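Local coordinates for protein PLP-Dependent L-Arginine Hydroxylase MppP (Streptomyces wadayamensis, PDB 6C9B) that oxidises L-arginine with pyridoxal phosphate as cofactor, acting as an oxidase rather than an oxygenase on an aminotransferase scaffold, at residues Ile25-Arg31 against Arg352-Arg357; Asn159-Gly163 against Ser305-Arg311; Ala333-Phe339 against His349-Ile353. All blocks are in the same frame, centred on the assembly; numbering follows the deposited sequence.

Contact 1 (Ile25-Arg31 against Arg352-Arg357); sequences IADGHAR and RIALSR. With EGV ((4S)-5-carbamimidamido-4-hydroxy-2-oxopentanoic acid), chain F.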
loop_
_atom_site.group_PDB
_atom_site.type_symbol
_atom_site.label_atom_id
_atom_site.label_comp_id
_atom_site.label_asym_id
_atom_site.label_seq_id
_atom_site.Cartn_x
_atom_site.Cartn_y
_atom_site.Cartn_z
ATOM N N ILE B 25 -10.745 -17.802 11.677
ATOM C CA ILE B 25 -9.862 -17.564 12.826
ATOM C C ILE B 25 -8.419 -17.654 12.342
ATOM O O ILE B 25 -7.517 -18.116 13.057
ATOM C CB ILE B 25 -10.147 -18.538 13.989
ATOM C CG1 ILE B 25 -10.163 -19.996 13.491
ATOM C CG2 ILE B 25 -11.461 -18.156 14.661
ATOM C CD1 ILE B 25 -10.075 -21.025 14.612
ATOM N N ALA B 26 -8.188 -17.166 11.128
ATOM C CA ALA B 26 -6.902 -17.274 10.464
ATOM C C ALA B 26 -6.123 -15.962 10.520
ATOM O O ALA B 26 -5.150 -15.853 11.274
ATOM C CB ALA B 26 -7.068 -17.704 9.002
ATOM N N ASP B 27 -6.504 -14.970 9.715
ATOM C CA ASP B 27 -5.664 -13.782 9.663
ATOM C C ASP B 27 -5.746 -13.026 10.986
ATOM O O ASP B 27 -6.716 -13.126 11.745
ATOM C CB ASP B 27 -6.051 -12.858 8.514
ATOM C CG ASP B 27 -7.413 -12.277 8.701
ATOM O OD1 ASP B 27 -7.577 -11.447 9.627
ATOM O OD2 ASP B 27 -8.302 -12.649 7.911
ATOM N N GLY B 28 -4.704 -12.265 11.258
ATOM C CA GLY B 28 -4.604 -11.657 12.563
ATOM C C GLY B 28 -5.274 -10.321 12.706
ATOM O O GLY B 28 -5.240 -9.752 13.802
ATOM N N HIS B 29 -5.910 -9.818 11.646
ATOM C CA HIS B 29 -6.556 -8.520 11.699
ATOM C C HIS B 29 -7.669 -8.519 12.742
ATOM O O HIS B 29 -8.213 -9.563 13.119
ATOM C CB HIS B 29 -7.145 -8.157 10.342
ATOM C CG HIS B 29 -6.111 -8.022 9.267
ATOM N ND1 HIS B 29 -6.341 -7.337 8.095
ATOM C CD2 HIS B 29 -4.843 -8.495 9.183
ATOM C CE1 HIS B 29 -5.258 -7.385 7.337
ATOM N NE2 HIS B 29 -4.332 -8.076 7.976
ATOM N N ALA B 30 -8.001 -7.326 13.222
ATOM C CA ALA B 30 -9.052 -7.198 14.227
ATOM C C ALA B 30 -10.418 -7.162 13.557
ATOM O O ALA B 30 -10.704 -6.262 12.752
ATOM C CB ALA B 30 -8.822 -5.951 15.077
ATOM N N ARG B 31 -11.264 -8.134 13.909
ATOM C CA ARG B 31 -12.588 -8.255 13.324
ATOM C C ARG B 31 -13.691 -8.375 14.382
ATOM O O ARG B 31 -14.837 -8.681 14.029
ATOM C CB ARG B 31 -12.599 -9.446 12.344
ATOM C CG ARG B 31 -11.465 -9.356 11.257
ATOM C CD ARG B 31 -11.487 -10.487 10.226
ATOM N NE ARG B 31 -10.327 -10.407 9.321
ATOM C CZ ARG B 31 -10.254 -9.592 8.270
ATOM N NH1 ARG B 31 -11.259 -8.774 7.976
ATOM N NH2 ARG B 31 -9.170 -9.591 7.508
ATOM N N ARG B 352 -2.253 -21.772 14.265
ATOM C CA ARG B 352 -2.418 -20.472 14.905
ATOM C C ARG B 352 -3.876 -20.054 14.808
ATOM O O ARG B 352 -4.500 -20.198 13.754
ATOM C CB ARG B 352 -1.521 -19.399 14.260
ATOM C CG ARG B 352 -1.311 -18.190 15.146
ATOM C CD ARG B 352 -0.703 -17.002 14.385
ATOM N NE ARG B 352 -1.685 -16.423 13.465
ATOM C CZ ARG B 352 -1.520 -15.273 12.806
ATOM N NH1 ARG B 352 -2.470 -14.830 12.000
ATOM N NH2 ARG B 352 -0.406 -14.559 12.947
ATOM N N ILE B 353 -4.409 -19.541 15.917
ATOM C CA ILE B 353 -5.793 -19.083 16.047
ATOM C C ILE B 353 -5.804 -17.577 16.281
ATOM O O ILE B 353 -5.061 -17.072 17.132
ATOM C CB ILE B 353 -6.485 -19.803 17.217
ATOM C CG1 ILE B 353 -6.529 -21.301 16.953
ATOM C CG2 ILE B 353 -7.882 -19.264 17.470
ATOM C CD1 ILE B 353 -6.989 -22.089 18.173
ATOM N N ALA B 354 -6.652 -16.868 15.537
ATOM C CA ALA B 354 -6.835 -15.433 15.706
ATOM C C ALA B 354 -7.788 -15.134 16.851
ATOM O O ALA B 354 -8.892 -15.683 16.912
ATOM C CB ALA B 354 -7.404 -14.812 14.428
ATOM N N LEU B 355 -7.363 -14.254 17.755
ATOM C CA LEU B 355 -8.145 -13.914 18.939
ATOM C C LEU B 355 -8.904 -12.595 18.798
ATOM O O LEU B 355 -9.806 -12.326 19.604
ATOM C CB LEU B 355 -7.240 -13.837 20.162
ATOM C CG LEU B 355 -6.483 -15.114 20.547
ATOM C CD1 LEU B 355 -5.688 -14.843 21.810
ATOM C CD2 LEU B 355 -7.423 -16.298 20.765
ATOM N N SER B 356 -8.556 -11.764 17.809
ATOM C CA SER B 356 -9.272 -10.499 17.599
ATOM C C SER B 356 -10.535 -10.790 16.804
ATOM O O SER B 356 -10.668 -10.457 15.624
ATOM C CB SER B 356 -8.394 -9.475 16.897
ATOM O OG SER B 356 -7.316 -9.107 17.745
ATOM N N ARG B 357 -11.480 -11.411 17.512
ATOM C CA ARG B 357 -12.713 -11.953 16.971
ATOM C C ARG B 357 -13.768 -11.818 18.051
ATOM O O ARG B 357 -13.465 -11.892 19.239
ATOM C CB ARG B 357 -12.600 -13.436 16.601
ATOM C CG ARG B 357 -11.604 -13.748 15.505
ATOM C CD ARG B 357 -12.064 -13.159 14.222
ATOM N NE ARG B 357 -11.244 -13.602 13.096
ATOM C CZ ARG B 357 -10.093 -13.057 12.737
ATOM N NH1 ARG B 357 -9.575 -12.014 13.394
ATOM N NH2 ARG B 357 -9.459 -13.563 11.702
HETATM C C10 EGV F . -1.242 -12.040 10.396
HETATM C C02 EGV F . -1.460 -9.792 5.880
HETATM C C03 EGV F . 0.523 -9.584 4.375
HETATM C C06 EGV F . -0.966 -9.683 7.309
HETATM C C07 EGV F . -1.127 -11.077 7.956
HETATM C C09 EGV F . -0.515 -11.175 9.378
HETATM N N01 EGV F . -0.481 -10.395 4.986
HETATM N N04 EGV F . 1.468 -10.173 3.499
HETATM N N05 EGV F . 0.594 -8.300 4.654
HETATM O O08 EGV F . -1.720 -8.766 7.992
HETATM O O11 EGV F . -0.846 -11.978 11.545
HETATM O O12 EGV F . -2.198 -12.774 10.078
HETATM O O13 EGV F . 0.514 -10.589 9.699
HETATM O O HOH W 1 -4.302 -17.493 13.033
HETATM O O HOH W 2 -6.283 -11.795 15.816
HETATM O O HOH W 3 -5.282 -8.353 16.032
#
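Asp27 OD1 holds Arg357 across the contact and two donors of its own loop at once. Arg31 NE donates 3.0 Å to the syn lone pair of Asp27 OD1, which lies close to the plane of the Arg31 guanidinium; His29 N takes the anti lone pair and closes an Asx turn; Arg357 NH2, 3.5 Å from Asp27 OD1, completes the salt-bridge network. The two arginines sit close because they share this carboxylate, whose OD2 is bonded by Asn24. Bent at chi2 (-66°), Arg357 folds its guanidinium back against the loop, where NH2 donates to Asp27 O (2.8 Å) and NE to Asn24 O. Arg31 CD lies over the centre of one face and Ala354 CB toward the rim of the other, so the flat group is sandwiched. Ser356 O is gripped from opposite faces of its plane by Arg31 N and Arg357 NH1.

The other end of the contact builds the product's carboxylate site. Arg352 NH1 and NH2 reach EGV O12 (2.8 Å) and O11 (3.0 Å), the paired recognition of a substrate carboxylate familiar from aspartate aminotransferase, while NH1 also donates to Ala26 O at 3.0 Å, in the planes of both groups, which fixes the guanidinium's rotation. Gly28 N donates to EGV O12, and glycine suits the place because a CB would run into the other carboxylate oxygen, O11; His29 NE2 donates to the 4-hydroxyl oxygen EGV O08 (2.7 Å).

Ala354 N bonds Ile25 O, tying the loop that follows strand 23-24 to the end of strand 350-354. Ile25 CD1 touches Ile353 CG2, and both isoleucines rest on Leu362 of helix 359-372; Ile353 and Ser356 pack on helix 256-291, and Leu252 of the second subunit abuts the Asp27-Arg31 side.

Contact 2 (Asn159-Gly163 against Ser305-Arg311); sequences NNPTG and SRSSVER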
loop_
_atom_site.group_PDB
_atom_site.type_symbol
_atom_site.label_atom_id
_atom_site.label_comp_id
_atom_site.label_asym_id
_atom_site.label_seq_id
_atom_site.Cartn_x
_atom_site.Cartn_y
_atom_site.Cartn_z
ATOM N N ASN B 159 6.703 -10.616 19.333
ATOM C CA ASN B 159 6.824 -11.396 18.116
ATOM C C ASN B 159 5.461 -11.927 17.706
ATOM O O ASN B 159 4.574 -12.171 18.537
ATOM C CB ASN B 159 7.806 -12.548 18.275
ATOM C CG ASN B 159 8.280 -13.111 16.920
ATOM O OD1 ASN B 159 8.050 -12.512 15.828
ATOM N ND2 ASN B 159 8.950 -14.246 16.970
ATOM N N ASN B 160 5.312 -12.075 16.418
ATOM C CA ASN B 160 4.197 -12.770 15.769
ATOM C C ASN B 160 4.837 -13.998 15.165
ATOM O O ASN B 160 5.646 -13.856 14.240
ATOM C CB ASN B 160 3.586 -11.875 14.693
ATOM C CG ASN B 160 2.453 -12.514 13.968
ATOM O OD1 ASN B 160 2.092 -13.669 14.212
ATOM N ND2 ASN B 160 1.835 -11.740 13.105
ATOM N N PRO B 161 4.545 -15.218 15.627
ATOM C CA PRO B 161 3.334 -15.645 16.331
ATOM C C PRO B 161 3.424 -15.912 17.825
ATOM O O PRO B 161 2.443 -16.298 18.462
ATOM C CB PRO B 161 3.005 -16.948 15.595
ATOM C CG PRO B 161 4.364 -17.538 15.353
ATOM C CD PRO B 161 5.245 -16.362 15.009
ATOM N N THR B 162 4.584 -15.703 18.425
ATOM C CA THR B 162 4.834 -16.235 19.751
ATOM C C THR B 162 4.467 -15.287 20.882
ATOM O O THR B 162 4.384 -15.730 22.035
ATOM C CB THR B 162 6.312 -16.565 19.922
ATOM O OG1 THR B 162 7.037 -15.328 19.959
ATOM C CG2 THR B 162 6.831 -17.477 18.810
ATOM N N GLY B 163 4.288 -14.006 20.591
ATOM C CA GLY B 163 4.055 -13.000 21.614
ATOM C C GLY B 163 5.259 -12.615 22.442
ATOM O O GLY B 163 5.119 -11.820 23.378
ATOM N N SER B 305 1.981 -15.421 26.500
ATOM C CA SER B 305 1.674 -14.455 25.440
ATOM C C SER B 305 0.443 -13.635 25.786
ATOM O O SER B 305 -0.545 -14.149 26.333
ATOM C CB SER B 305 1.436 -15.160 24.111
ATOM O OG SER B 305 1.197 -14.195 23.082
ATOM N N ARG B 306 0.504 -12.348 25.447
ATOM C CA ARG B 306 -0.649 -11.452 25.507
ATOM C C ARG B 306 -1.053 -10.941 24.133
ATOM O O ARG B 306 -1.889 -10.041 24.030
ATOM C CB ARG B 306 -0.332 -10.294 26.453
ATOM C CG ARG B 306 -0.011 -10.801 27.853
ATOM C CD ARG B 306 0.238 -9.723 28.852
ATOM N NE ARG B 306 -0.567 -9.970 30.046
ATOM C CZ ARG B 306 -0.274 -9.522 31.261
ATOM N NH1 ARG B 306 0.822 -8.801 31.463
ATOM N NH2 ARG B 306 -1.077 -9.804 32.281
ATOM N N SER B 307 -0.498 -11.502 23.061
ATOM C CA SER B 307 -0.814 -11.007 21.736
ATOM C C SER B 307 -2.173 -11.536 21.274
ATOM O O SER B 307 -2.793 -12.408 21.898
ATOM C CB SER B 307 0.278 -11.409 20.755
ATOM O OG SER B 307 -0.011 -12.687 20.235
ATOM N N SER B 308 -2.621 -11.009 20.147
ATOM C CA SER B 308 -3.950 -11.300 19.629
ATOM C C SER B 308 -3.994 -12.548 18.771
ATOM O O SER B 308 -4.996 -12.789 18.102
ATOM C CB SER B 308 -4.474 -10.128 18.805
ATOM O OG SER B 308 -3.630 -9.895 17.675
ATOM N N VAL B 309 -2.926 -13.335 18.753
ATOM C CA VAL B 309 -2.933 -14.625 18.092
ATOM C C VAL B 309 -2.411 -15.666 19.078
ATOM O O VAL B 309 -1.676 -15.354 20.012
ATOM C CB VAL B 309 -2.109 -14.610 16.795
ATOM C CG1 VAL B 309 -2.684 -13.593 15.815
ATOM C CG2 VAL B 309 -0.605 -14.274 17.084
ATOM N N GLU B 310 -2.805 -16.920 18.853
ATOM C CA GLU B 310 -2.503 -17.995 19.795
ATOM C C GLU B 310 -2.076 -19.243 19.043
ATOM O O GLU B 310 -2.847 -19.783 18.246
ATOM C CB GLU B 310 -3.734 -18.294 20.674
ATOM C CG GLU B 310 -3.595 -19.457 21.630
ATOM C CD GLU B 310 -2.761 -19.146 22.874
ATOM O OE1 GLU B 310 -2.146 -18.061 22.960
ATOM O OE2 GLU B 310 -2.710 -20.010 23.766
ATOM N N ARG B 311 -0.891 -19.754 19.364
ATOM C CA ARG B 311 -0.427 -21.031 18.826
ATOM C C ARG B 311 -0.948 -22.181 19.671
ATOM O O ARG B 311 -0.989 -22.107 20.903
ATOM C CB ARG B 311 1.101 -21.101 18.794
ATOM C CG ARG B 311 1.760 -20.068 17.891
ATOM C CD ARG B 311 3.195 -20.467 17.599
ATOM N NE ARG B 311 4.033 -20.434 18.790
ATOM C CZ ARG B 311 5.307 -20.820 18.801
ATOM N NH1 ARG B 311 5.844 -21.286 17.690
ATOM N NH2 ARG B 311 6.031 -20.763 19.914
HETATM O O HOH W 4 0.984 -15.410 20.681
HETATM O O HOH W 5 2.703 -10.910 24.224
#
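With chi1 at 69°, Thr162 tucks OG1 between its backbone N and carbonyl carbon, leaving CG2 to meet Arg311, whose chain bends at chi3 (-66°) to lie alongside. The methyl sits over one guanidinium face, offset toward the rim, with Thr162 CG2 3.6 Å from Arg311 NH2. Both polar ends are engaged outside the contact: Arg311 NE bridges to Asp302, and Thr162 OG1 bonds Glu134. Pro161 CG leans on the aliphatic Arg311 CD at 3.9 Å, which suits the hydrocarbon part of a long arginine.

The sequence Asn-Pro-Thr-Gly, with its cis proline, is familiar from aspartate aminotransferase and its close relatives. Asn160, extended with CG anti to its N (chi1 179°), carries ND2 to EGV O11 and to the cofactor's O3 on modified Lys221, while Asn160 OD1, weakly bonded by Arg352 NH2, also meets Val309 CG2 at 4.0 Å. Gly163 adopts a positive phi, easy for glycine, and its CA lies 3.4 Å from Ser305 OG, with which a CB on Gly163 would clash. Ser305 OG accepts from Ser307 N in an ST turn. A water bonds Pro161 O (2.8 Å), Val309 O (2.7 Å) and both serine hydroxyls, while a second joins Gly163 O to Arg306 N.

Contact 3 (Ala333-Phe339 against His349-Ile353); sequences ALPCRQF and HMVRI. With EGV ((4S)-5-carbamimidamido-4-hydroxy-2-oxopentanoic acid), chain F.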
loop_
_atom_site.group_PDB
_atom_site.type_symbol
_atom_site.label_atom_id
_atom_site.label_comp_id
_atom_site.label_asym_id
_atom_site.label_seq_id
_atom_site.Cartn_x
_atom_site.Cartn_y
_atom_site.Cartn_z
ATOM N N ALA B 333 -8.356 -21.855 10.236
ATOM C CA ALA B 333 -7.224 -21.445 11.045
ATOM C C ALA B 333 -5.995 -21.328 10.139
ATOM O O ALA B 333 -6.121 -21.241 8.910
ATOM C CB ALA B 333 -7.030 -22.434 12.198
ATOM N N LEU B 334 -4.813 -21.271 10.741
ATOM C CA LEU B 334 -3.590 -21.081 9.975
ATOM C C LEU B 334 -2.549 -22.117 10.380
ATOM O O LEU B 334 -2.163 -22.172 11.564
ATOM C CB LEU B 334 -3.080 -19.662 10.209
ATOM C CG LEU B 334 -2.119 -19.023 9.241
ATOM C CD1 LEU B 334 -2.749 -18.978 7.883
ATOM C CD2 LEU B 334 -1.792 -17.614 9.761
ATOM N N PRO B 335 -2.058 -22.957 9.462
ATOM C CA PRO B 335 -0.926 -23.824 9.818
ATOM C C PRO B 335 0.309 -23.004 10.105
ATOM O O PRO B 335 0.546 -21.957 9.502
ATOM C CB PRO B 335 -0.716 -24.701 8.581
ATOM C CG PRO B 335 -1.967 -24.500 7.727
ATOM C CD PRO B 335 -2.467 -23.133 8.057
ATOM N N CYS B 336 1.128 -23.506 11.010
ATOM C CA CYS B 336 2.233 -22.694 11.491
ATOM C C CYS B 336 3.524 -22.850 10.699
ATOM O O CYS B 336 4.457 -22.087 10.961
ATOM C CB CYS B 336 2.522 -23.008 12.949
ATOM S SG CYS B 336 1.479 -22.021 14.004
ATOM N N ARG B 337 3.629 -23.848 9.814
ATOM C CA ARG B 337 4.896 -24.122 9.136
ATOM C C ARG B 337 5.565 -22.857 8.654
ATOM O O ARG B 337 6.771 -22.661 8.851
ATOM C CB ARG B 337 4.686 -25.041 7.932
ATOM C CG ARG B 337 4.603 -26.511 8.240
ATOM C CD ARG B 337 4.359 -27.314 6.954
ATOM N NE ARG B 337 5.428 -27.176 5.953
ATOM C CZ ARG B 337 6.519 -27.939 5.883
ATOM N NH1 ARG B 337 6.734 -28.902 6.767
ATOM N NH2 ARG B 337 7.414 -27.724 4.928
ATOM N N GLN B 338 4.811 -21.993 7.996
ATOM C CA GLN B 338 5.485 -20.934 7.251
ATOM C C GLN B 338 5.965 -19.762 8.105
ATOM O O GLN B 338 6.724 -18.937 7.583
ATOM C CB GLN B 338 4.587 -20.450 6.144
ATOM C CG GLN B 338 4.712 -21.389 4.933
ATOM C CD GLN B 338 3.461 -21.483 4.104
ATOM O OE1 GLN B 338 2.345 -21.447 4.622
ATOM N NE2 GLN B 338 3.641 -21.605 2.796
ATOM N N PHE B 339 5.576 -19.668 9.381
ATOM C CA PHE B 339 6.263 -18.746 10.284
ATOM C C PHE B 339 7.703 -19.165 10.518
ATOM O O PHE B 339 8.543 -18.331 10.878
ATOM C CB PHE B 339 5.568 -18.693 11.641
ATOM C CG PHE B 339 4.180 -18.123 11.604
ATOM C CD1 PHE B 339 3.967 -16.758 11.603
ATOM C CD2 PHE B 339 3.087 -18.971 11.625
ATOM C CE1 PHE B 339 2.684 -16.240 11.583
ATOM C CE2 PHE B 339 1.801 -18.459 11.607
ATOM C CZ PHE B 339 1.601 -17.096 11.588
ATOM N N HIS B 349 3.615 -29.154 13.703
ATOM C CA HIS B 349 2.624 -29.687 14.627
ATOM C C HIS B 349 1.908 -28.579 15.381
ATOM O O HIS B 349 1.433 -28.798 16.491
ATOM C CB HIS B 349 3.280 -30.684 15.577
ATOM C CG HIS B 349 3.833 -31.881 14.867
ATOM N ND1 HIS B 349 3.028 -32.884 14.368
ATOM C CD2 HIS B 349 5.102 -32.217 14.538
ATOM C CE1 HIS B 349 3.782 -33.794 13.776
ATOM N NE2 HIS B 349 5.043 -33.410 13.863
ATOM N N MET B 350 1.802 -27.397 14.767
ATOM C CA MET B 350 1.063 -26.282 15.341
ATOM C C MET B 350 0.123 -25.647 14.323
ATOM O O MET B 350 0.382 -25.647 13.111
ATOM C CB MET B 350 2.010 -25.223 15.871
ATOM C CG MET B 350 2.797 -25.700 17.065
ATOM S SD MET B 350 3.946 -24.410 17.614
ATOM C CE MET B 350 5.340 -24.683 16.516
ATOM N N VAL B 351 -0.981 -25.092 14.838
ATOM C CA VAL B 351 -1.796 -24.127 14.107
ATOM C C VAL B 351 -1.878 -22.853 14.931
ATOM O O VAL B 351 -1.651 -22.849 16.143
ATOM C CB VAL B 351 -3.222 -24.626 13.786
ATOM C CG1 VAL B 351 -3.181 -25.877 12.958
ATOM C CG2 VAL B 351 -3.985 -24.872 15.038
ATOM N N ARG B 352 -2.253 -21.772 14.265
ATOM C CA ARG B 352 -2.418 -20.472 14.905
ATOM C C ARG B 352 -3.876 -20.054 14.808
ATOM O O ARG B 352 -4.500 -20.198 13.754
ATOM C CB ARG B 352 -1.521 -19.399 14.260
ATOM C CG ARG B 352 -1.311 -18.190 15.146
ATOM C CD ARG B 352 -0.703 -17.002 14.385
ATOM N NE ARG B 352 -1.685 -16.423 13.465
ATOM C CZ ARG B 352 -1.520 -15.273 12.806
ATOM N NH1 ARG B 352 -2.470 -14.830 12.000
ATOM N NH2 ARG B 352 -0.406 -14.559 12.947
ATOM N N ILE B 353 -4.409 -19.541 15.917
ATOM C CA ILE B 353 -5.793 -19.083 16.047
ATOM C C ILE B 353 -5.804 -17.577 16.281
ATOM O O ILE B 353 -5.061 -17.072 17.132
ATOM C CB ILE B 353 -6.485 -19.803 17.217
ATOM C CG1 ILE B 353 -6.529 -21.301 16.953
ATOM C CG2 ILE B 353 -7.882 -19.264 17.470
ATOM C CD1 ILE B 353 -6.989 -22.089 18.173
HETATM C C10 EGV F . -1.242 -12.040 10.396
HETATM C C02 EGV F . -1.460 -9.792 5.880
HETATM C C03 EGV F . 0.523 -9.584 4.375
HETATM C C06 EGV F . -0.966 -9.683 7.309
HETATM C C07 EGV F . -1.127 -11.077 7.956
HETATM C C09 EGV F . -0.515 -11.175 9.378
HETATM N N01 EGV F . -0.481 -10.395 4.986
HETATM N N04 EGV F . 1.468 -10.173 3.499
HETATM N N05 EGV F . 0.594 -8.300 4.654
HETATM O O08 EGV F . -1.720 -8.766 7.992
HETATM O O11 EGV F . -0.846 -11.978 11.545
HETATM O O12 EGV F . -2.198 -12.774 10.078
HETATM O O13 EGV F . 0.514 -10.589 9.699
HETATM O O HOH W 6 1.770 -26.438 10.375
#
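Arg352 and Leu334 form a hydrogen-bonded pair where strands 331-335 and 350-354 run antiparallel in the sheet of the smaller domain of this fold-type I enzyme. Arg352 N donates to Leu334 O at 2.7 Å, and Leu334 N returns a longer bond to Arg352 O at 3.2 Å, both in the carbonyl planes. The two side chains leave the same face of the sheet and run side by side, each with CG anti to its backbone N (chi1 -160° for Leu334, -161° for Arg352). Leucine suits this place because its branch ends in a methyl that can lie over a flat group: Leu334 CD2 rests on one face of the guanidinium, 3.6 Å from Arg352 NH1, without competing for the N-H groups that serve the ligand. On the far side of the guanidinium stands Val309 of the next strand, so apolar groups back the charge.

Pro335 faces Val351 in a non-hydrogen-bonded pair, a position where a residue without an N-H costs the pairing nothing. Cys336, just beyond the strand, prolongs the pairing by donating its N to Met350 O at 3.1 Å. Its small side chain fits snugly against the opposing strand: Cys336 CB meets Met350 CB at 3.7 Å, and Cys336 SG lies 3.6 Å from Val351 C.

The chain then turns through a short 3-10 segment that includes Phe339, whose N bonds Cys336 O, and brings an aromatic ring back over Arg352. Ring and guanidinium planes stand 40° apart. Phe339 shares the guanidinium face used by Leu334, presenting its edge, with Phe339 CZ 3.5 Å from Arg352 NH2.

How the contacts relate
All three contacts are buried, and all reach the sheet in which strand 350-354 lies between 331-335 and 309-314. Contacts 1 and 3 share Arg352 and Ile353 and both touch EGV; contact 2 joins them through Glu310 O, which accepts from Ile353 N, and through Asn160 OD1, weakly bonded to Arg352 NH2. Their chemistry follows their place. Contact 1, where a loop meets the end of a strand, is rich in charge and ligand bonds. Contact 2, between two loops and a strand start, has no direct hydrogen bond and depends on water and van der Waals packing. Contact 3 is chiefly regular strand pairing with apolar cover.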